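Local atomic coordinates of magnesium transporter MgtE (PDB entry 2OUX), a protein that probably carries magnesium ions across the cell membrane as a homodimer, the part described here being its cytosolic, magnesium-binding region with an N domain and paired CBS domains. Residues 56-60 against 61-65; 103-106 against 107-110; 189-192 against 193-196. All coordinates share one frame; numbering follows the deposited sequence.

Interaction 1 (56-60 against 61-65); sequences NYLSP and KELAD
Ser59 and Glu62 exchange hydrogen bonds in both directions and form a capping box at the start of helix 60-67. The hydroxyl OG of Ser59, the N-cap residue, accepts from Glu62 N at 3.1 Å, an almost straight bond of 169°. In return Ser59 N donates to Glu62 OE1 at 3.0 Å, again nearly straight, reaching the carboxylate on its anti side and somewhat out of its plane. Serine suits this place because its short side chain, with OG held between the backbone N and the carbonyl carbon (chi1 69°), puts the hydroxyl over the amide of Glu62. Glutamate has the length to answer it: its chain runs extended beyond CG, back to the residue before the helix.

Backbone bonds then take over, Leu63 N giving to Ser59 O at 2.9 Å and Ala64 N to Pro60 O. Pro60 fits the first turn, where its lack of an N-H costs no helical bond and its ring already favours helical phi.

Van der Waals contacts are fewer. Leu58 crosses Glu62 at about a right angle, CD2 lying 3.5 Å from OE1, and the one apolar pair is Leu58 CD1 with Leu63 CD1 at 4.2 Å. Leu63 continues inward against Tyr88 and Met92 of helix 86-93.

Glu62 OE1 also makes a salt bridge with Arg28, while Lys61 NZ forms one with Glu95. One carboxylate oxygen thus serves both the cap and a charged partner, which probably favours its ionised form and ties this helix start to helix 24-31.

Interaction 2 (103-106 against 107-110); sequences DLLN and MLDK. With MG (magnesium ion), chain D.
Leu104 and Leu108, one turn apart where helix 98-107 ends, are brought together by their first torsions: Leu104 CG stands anti to the backbone N (chi1 -162°), leaning along the helix toward the following turn, whereas Leu108 CG lies beside its own backbone N (chi1 -55°) and turns back. Leu104 CD1 therefore rests against the branch point of Leu108, 3.6 Å from CG, with both methyls of that fork close by. On the other flank Leu105 CD2 touches Leu108 CD1 at 4.0 Å. Branched, flexible leucines fit here, since one fork can fill the space between two neighbours.

The backbone beneath them marks the last turn. Leu104 O accepts twice, from Met107 N at 2.8 Å, which comes from above the carbonyl plane, and from Leu108 N at 3.2 Å. A weak bond from Leu108 N to Leu105 O adds to this. Met107, a selenomethionine, bends at two torsions and folds CE back to 3.1 Å from Asn106 O.

Asp103 faces another way and serves the metal. Its OD1 binds a magnesium ion at 2.2 Å. Asp103 OD2 takes a hydrogen bond of 2.7 Å from the O of water 1, itself a ligand. The carboxylate thus holds the ion directly and steadies part of its water shell. Four waters and the carbonyl O of Ala141 complete the six ligands, a set well suited to magnesium, and Glu72 brings a second acidic group near.

Within the N domain, the leucines pack against Leu81 of helix 79-83, Leu93 of helix 86-93 and Tyr116 of helix 110-118, the helix this turn leads into, while Asp103 looks toward Ala141 of helix 139-142.

Interaction 3 (189-192 against 193-196); sequences ISLR and DLIV
Ser190 and Asp193 meet where strand 185-190 gives way to the short helix 191-194, and Ser190 O there accepts both Asp193 N at 3.1 Å and Leu194 N at 3.0 Å, the first from well above the carbonyl plane, before Ile195 N closes the next turn on Leu191 O at 171°.

Ser190 is the N-cap. A chi1 of 66° turns its OG toward the first helical amides, where it accepts a weak bond from Asp193 N at 3.2 Å, and the carboxylate of Asp193 lies beside that hydroxyl. Serine suits the N-cap because its short hydroxyl can accept from an amide of the first turn; the negative charge of Asp193 in that turn probably interacts favourably with the helix dipole.

Ile189 joins the strand to the turn, its CD1 reaching Leu194 CD1 at 4.0 Å with the two chains crossing at about a right angle. Leu191, Leu194 and Ile195 pack along the turn itself: Leu191 CD1 meets Leu194 CD2 at 3.8 Å and Ile195 CG2 at 3.9 Å. Leu194 continues into Val156, Met160 and Leu163 of helix 156-166, filling the core of the first CBS domain.

Arg192 leaves this cluster. Its chain carries the guanidinium to the second subunit, where NH2 donates to the carbonyls of Ala167 and Ala170 and NH1 to that of Glu171. One short turn therefore joins two chemistries. Ile189 and Leu194 face the domain interior, and Leu191 packs both there and on its counterpart in the second subunit, while a positive guanidinium with several N-H donors gathers neutral backbone oxygens across the dimer interface, consistent with CBS domains pairing in the homodimer.

Overall arrangement
From the N terminus the three contacts follow in series, each local and spanning about a helical turn between adjoining segments, so none nests within or crosses another. Interaction 1 closes the short link from helix 48-57 into helix 60-67, and interaction 2 closes the end of helix 98-107 before helix 110-118; both belong to the N domain, their centres about 20 Å apart. Interaction 3 lies further along, where strand 185-190 of the first CBS domain turns into helix 191-194. Its centre is about 38 Å from that of interaction 2, on the opposite side of the chain's centre. Interaction 2 reaches a magnesium site shared with Ala141, whereas interaction 3 faces the second subunit.

Interaction 1 (56-60 against 61-65)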
# COMPACT_ATOMS: atom_id res chain seq x y z
N ASN A 56 -22.81 17.94 15.57
CA ASN A 56 -24.21 17.53 15.66
C ASN A 56 -24.67 16.68 14.46
O ASN A 56 -25.66 15.96 14.56
CB ASN A 56 -25.12 18.75 15.79
CG ASN A 56 -24.81 19.59 17.02
OD1 ASN A 56 -24.57 19.06 18.11
ND2 ASN A 56 -24.82 20.91 16.86
N TYR A 57 -23.97 16.77 13.34
CA TYR A 57 -24.37 16.01 12.15
C TYR A 57 -23.55 14.76 11.89
O TYR A 57 -23.87 13.98 10.99
CB TYR A 57 -24.32 16.91 10.92
CG TYR A 57 -25.19 18.14 11.00
CD1 TYR A 57 -26.50 18.07 11.48
CD2 TYR A 57 -24.70 19.39 10.61
CE1 TYR A 57 -27.30 19.20 11.54
CE2 TYR A 57 -25.50 20.52 10.67
CZ TYR A 57 -26.80 20.42 11.14
OH TYR A 57 -27.59 21.54 11.20
N LEU A 58 -22.49 14.56 12.67
CA LEU A 58 -21.64 13.39 12.49
C LEU A 58 -21.54 12.56 13.75
O LEU A 58 -21.44 13.10 14.85
CB LEU A 58 -20.25 13.82 12.05
CG LEU A 58 -20.22 14.54 10.69
CD1 LEU A 58 -18.87 15.17 10.45
CD2 LEU A 58 -20.56 13.54 9.60
N SER A 59 -21.59 11.25 13.58
CA SER A 59 -21.50 10.33 14.70
C SER A 59 -20.04 10.25 15.14
O SER A 59 -19.14 10.68 14.42
CB SER A 59 -21.94 8.94 14.27
OG SER A 59 -21.00 8.37 13.37
N PRO A 60 -19.79 9.72 16.35
CA PRO A 60 -18.41 9.62 16.82
C PRO A 60 -17.56 8.77 15.86
O PRO A 60 -16.39 9.08 15.64
CB PRO A 60 -18.57 8.98 18.19
CG PRO A 60 -19.85 9.62 18.68
CD PRO A 60 -20.74 9.49 17.45
N LYS A 61 -18.16 7.72 15.30
CA LYS A 61 -17.43 6.88 14.35
C LYS A 61 -17.04 7.71 13.15
O LYS A 61 -15.88 7.71 12.74
CB LYS A 61 -18.30 5.71 13.87
CG LYS A 61 -18.60 4.67 14.91
CD LYS A 61 -19.36 3.49 14.30
CE LYS A 61 -19.89 2.54 15.38
NZ LYS A 61 -18.82 1.96 16.25
N GLU A 62 -18.00 8.41 12.58
CA GLU A 62 -17.74 9.24 11.41
C GLU A 62 -16.69 10.33 11.69
O GLU A 62 -15.84 10.61 10.85
CB GLU A 62 -19.04 9.87 10.92
CG GLU A 62 -20.10 8.82 10.58
CD GLU A 62 -21.44 9.41 10.18
OE1 GLU A 62 -21.80 10.46 10.74
OE2 GLU A 62 -22.14 8.81 9.33
N LEU A 63 -16.74 10.93 12.87
CA LEU A 63 -15.76 11.97 13.18
C LEU A 63 -14.38 11.34 13.39
O LEU A 63 -13.36 11.94 13.08
CB LEU A 63 -16.18 12.73 14.44
CG LEU A 63 -15.49 14.08 14.56
CD1 LEU A 63 -15.99 15.01 13.47
CD2 LEU A 63 -15.75 14.66 15.93
N ALA A 64 -14.37 10.12 13.89
CA ALA A 64 -13.11 9.41 14.12
C ALA A 64 -12.40 9.09 12.79
O ALA A 64 -11.18 9.16 12.70
CB ALA A 64 -13.38 8.13 14.90
N ASP A 65 -13.17 8.75 11.77
CA ASP A 65 -12.57 8.43 10.47
C ASP A 65 -11.75 9.62 9.99
O ASP A 65 -10.71 9.47 9.34
CB ASP A 65 -13.65 8.14 9.42
CG ASP A 65 -14.39 6.86 9.69
OD1 ASP A 65 -13.74 5.87 10.08
OD2 ASP A 65 -15.62 6.85 9.49

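Interaction 2 (103-106 against 107-110)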
# COMPACT_ATOMS: atom_id res chain seq x y z
N ASP A 103 -1.75 8.32 19.91
CA ASP A 103 -1.03 9.55 19.60
C ASP A 103 -1.78 10.78 20.08
O ASP A 103 -1.18 11.68 20.68
CB ASP A 103 -0.78 9.67 18.09
CG ASP A 103 0.25 8.68 17.59
OD1 ASP A 103 0.71 7.89 18.43
OD2 ASP A 103 0.58 8.68 16.38
N LEU A 104 -3.08 10.84 19.81
CA LEU A 104 -3.89 11.97 20.22
C LEU A 104 -3.73 12.13 21.73
O LEU A 104 -3.35 13.20 22.22
CB LEU A 104 -5.36 11.72 19.88
CG LEU A 104 -6.35 12.89 19.82
CD1 LEU A 104 -6.12 13.82 21.00
CD2 LEU A 104 -6.16 13.65 18.52
N LEU A 105 -4.01 11.07 22.47
CA LEU A 105 -3.90 11.10 23.92
C LEU A 105 -2.55 11.60 24.43
O LEU A 105 -2.50 12.44 25.33
CB LEU A 105 -4.19 9.71 24.48
CG LEU A 105 -5.64 9.32 24.20
CD1 LEU A 105 -5.92 7.92 24.73
CD2 LEU A 105 -6.58 10.32 24.86
N ASN A 106 -1.46 11.11 23.85
CA ASN A 106 -0.14 11.55 24.27
C ASN A 106 0.12 13.02 23.96
O ASN A 106 1.14 13.58 24.38
CB ASN A 106 0.95 10.69 23.64
CG ASN A 106 0.90 9.26 24.12
OD1 ASN A 106 0.70 9.01 25.30
ND2 ASN A 106 1.07 8.32 23.21
N MSE A 107 -0.80 13.65 23.24
CA MSE A 107 -0.66 15.06 22.90
C MSE A 107 -1.42 15.95 23.87
O MSE A 107 -0.99 17.05 24.19
CB MSE A 107 -1.15 15.32 21.47
CG MSE A 107 -0.17 14.86 20.41
SE MSE A 107 1.51 15.85 20.47
CE MSE A 107 2.46 14.80 21.80
N LEU A 108 -2.56 15.46 24.34
CA LEU A 108 -3.37 16.22 25.28
C LEU A 108 -2.61 16.34 26.58
O LEU A 108 -1.66 15.59 26.83
CB LEU A 108 -4.70 15.49 25.53
CG LEU A 108 -5.54 15.14 24.30
CD1 LEU A 108 -6.76 14.35 24.75
CD2 LEU A 108 -5.95 16.41 23.57
N ASP A 109 -3.02 17.29 27.42
CA ASP A 109 -2.39 17.51 28.71
C ASP A 109 -2.61 16.26 29.56
O ASP A 109 -3.61 15.55 29.39
CB ASP A 109 -3.00 18.74 29.39
CG ASP A 109 -2.64 20.04 28.68
OD1 ASP A 109 -3.27 21.08 28.97
OD2 ASP A 109 -1.72 20.02 27.84
N LYS A 110 -1.68 15.98 30.47
CA LYS A 110 -1.79 14.80 31.32
C LYS A 110 -3.17 14.62 31.96
O LYS A 110 -3.58 13.49 32.22
CB LYS A 110 -0.71 14.83 32.41
CG LYS A 110 0.72 14.87 31.86
CD LYS A 110 1.02 13.70 30.91
CE LYS A 110 0.96 12.35 31.62
NZ LYS A 110 1.29 11.21 30.70
MG MG D . 2.03 6.11 18.09
O HOH W 1 1.77 6.29 15.85
O HOH W 2 3.06 6.12 20.25
O HOH W 3 3.69 7.42 17.91
O HOH W 4 0.35 4.91 18.45

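Interaction 3 (189-192 against 193-196)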
# COMPACT_ATOMS: atom_id res chain seq x y z
N ILE A 189 -0.83 -14.52 3.70
CA ILE A 189 -1.31 -14.64 2.33
C ILE A 189 -1.89 -13.30 1.92
O ILE A 189 -2.70 -12.72 2.63
CB ILE A 189 -2.39 -15.76 2.16
CG1 ILE A 189 -2.63 -16.00 0.67
CG2 ILE A 189 -3.72 -15.36 2.81
CD1 ILE A 189 -3.35 -17.29 0.35
N SER A 190 -1.45 -12.79 0.77
CA SER A 190 -1.95 -11.51 0.27
C SER A 190 -3.36 -11.73 -0.25
O SER A 190 -3.71 -12.83 -0.66
CB SER A 190 -1.07 -10.99 -0.86
OG SER A 190 -1.17 -11.85 -1.98
N LEU A 191 -4.16 -10.68 -0.24
CA LEU A 191 -5.53 -10.82 -0.73
C LEU A 191 -5.52 -11.17 -2.22
O LEU A 191 -6.36 -11.95 -2.68
CB LEU A 191 -6.32 -9.54 -0.50
CG LEU A 191 -7.79 -9.66 -0.92
CD1 LEU A 191 -8.44 -10.84 -0.19
CD2 LEU A 191 -8.52 -8.37 -0.61
N ARG A 192 -4.57 -10.61 -2.95
CA ARG A 192 -4.48 -10.88 -4.38
C ARG A 192 -4.15 -12.34 -4.70
O ARG A 192 -4.45 -12.82 -5.79
CB ARG A 192 -3.45 -9.95 -5.05
CG ARG A 192 -1.99 -10.16 -4.66
CD ARG A 192 -1.09 -9.07 -5.29
NE ARG A 192 -1.06 -9.15 -6.75
CZ ARG A 192 -0.58 -8.19 -7.55
NH1 ARG A 192 -0.10 -7.07 -7.04
NH2 ARG A 192 -0.60 -8.36 -8.86
N ASP A 193 -3.53 -13.06 -3.76
CA ASP A 193 -3.22 -14.47 -3.99
C ASP A 193 -4.44 -15.26 -3.57
O ASP A 193 -4.78 -16.29 -4.16
CB ASP A 193 -2.03 -14.92 -3.15
CG ASP A 193 -0.72 -14.50 -3.76
OD1 ASP A 193 -0.71 -14.12 -4.94
OD2 ASP A 193 0.31 -14.57 -3.06
N LEU A 194 -5.11 -14.74 -2.55
CA LEU A 194 -6.30 -15.36 -2.01
C LEU A 194 -7.45 -15.43 -3.02
O LEU A 194 -7.97 -16.51 -3.30
CB LEU A 194 -6.76 -14.60 -0.77
CG LEU A 194 -7.81 -15.25 0.11
CD1 LEU A 194 -7.29 -16.58 0.65
CD2 LEU A 194 -8.15 -14.32 1.27
N ILE A 195 -7.83 -14.29 -3.58
CA ILE A 195 -8.95 -14.26 -4.51
C ILE A 195 -8.84 -15.13 -5.76
O ILE A 195 -9.86 -15.41 -6.41
CB ILE A 195 -9.28 -12.82 -4.97
CG1 ILE A 195 -8.15 -12.26 -5.84
CG2 ILE A 195 -9.53 -11.94 -3.76
CD1 ILE A 195 -8.54 -11.01 -6.59
N VAL A 196 -7.63 -15.57 -6.11
CA VAL A 196 -7.48 -16.41 -7.29
C VAL A 196 -7.46 -17.89 -6.94
O VAL A 196 -7.10 -18.73 -7.76
CB VAL A 196 -6.19 -16.09 -8.07
CG1 VAL A 196 -6.06 -14.58 -8.29
CG2 VAL A 196 -4.98 -16.64 -7.34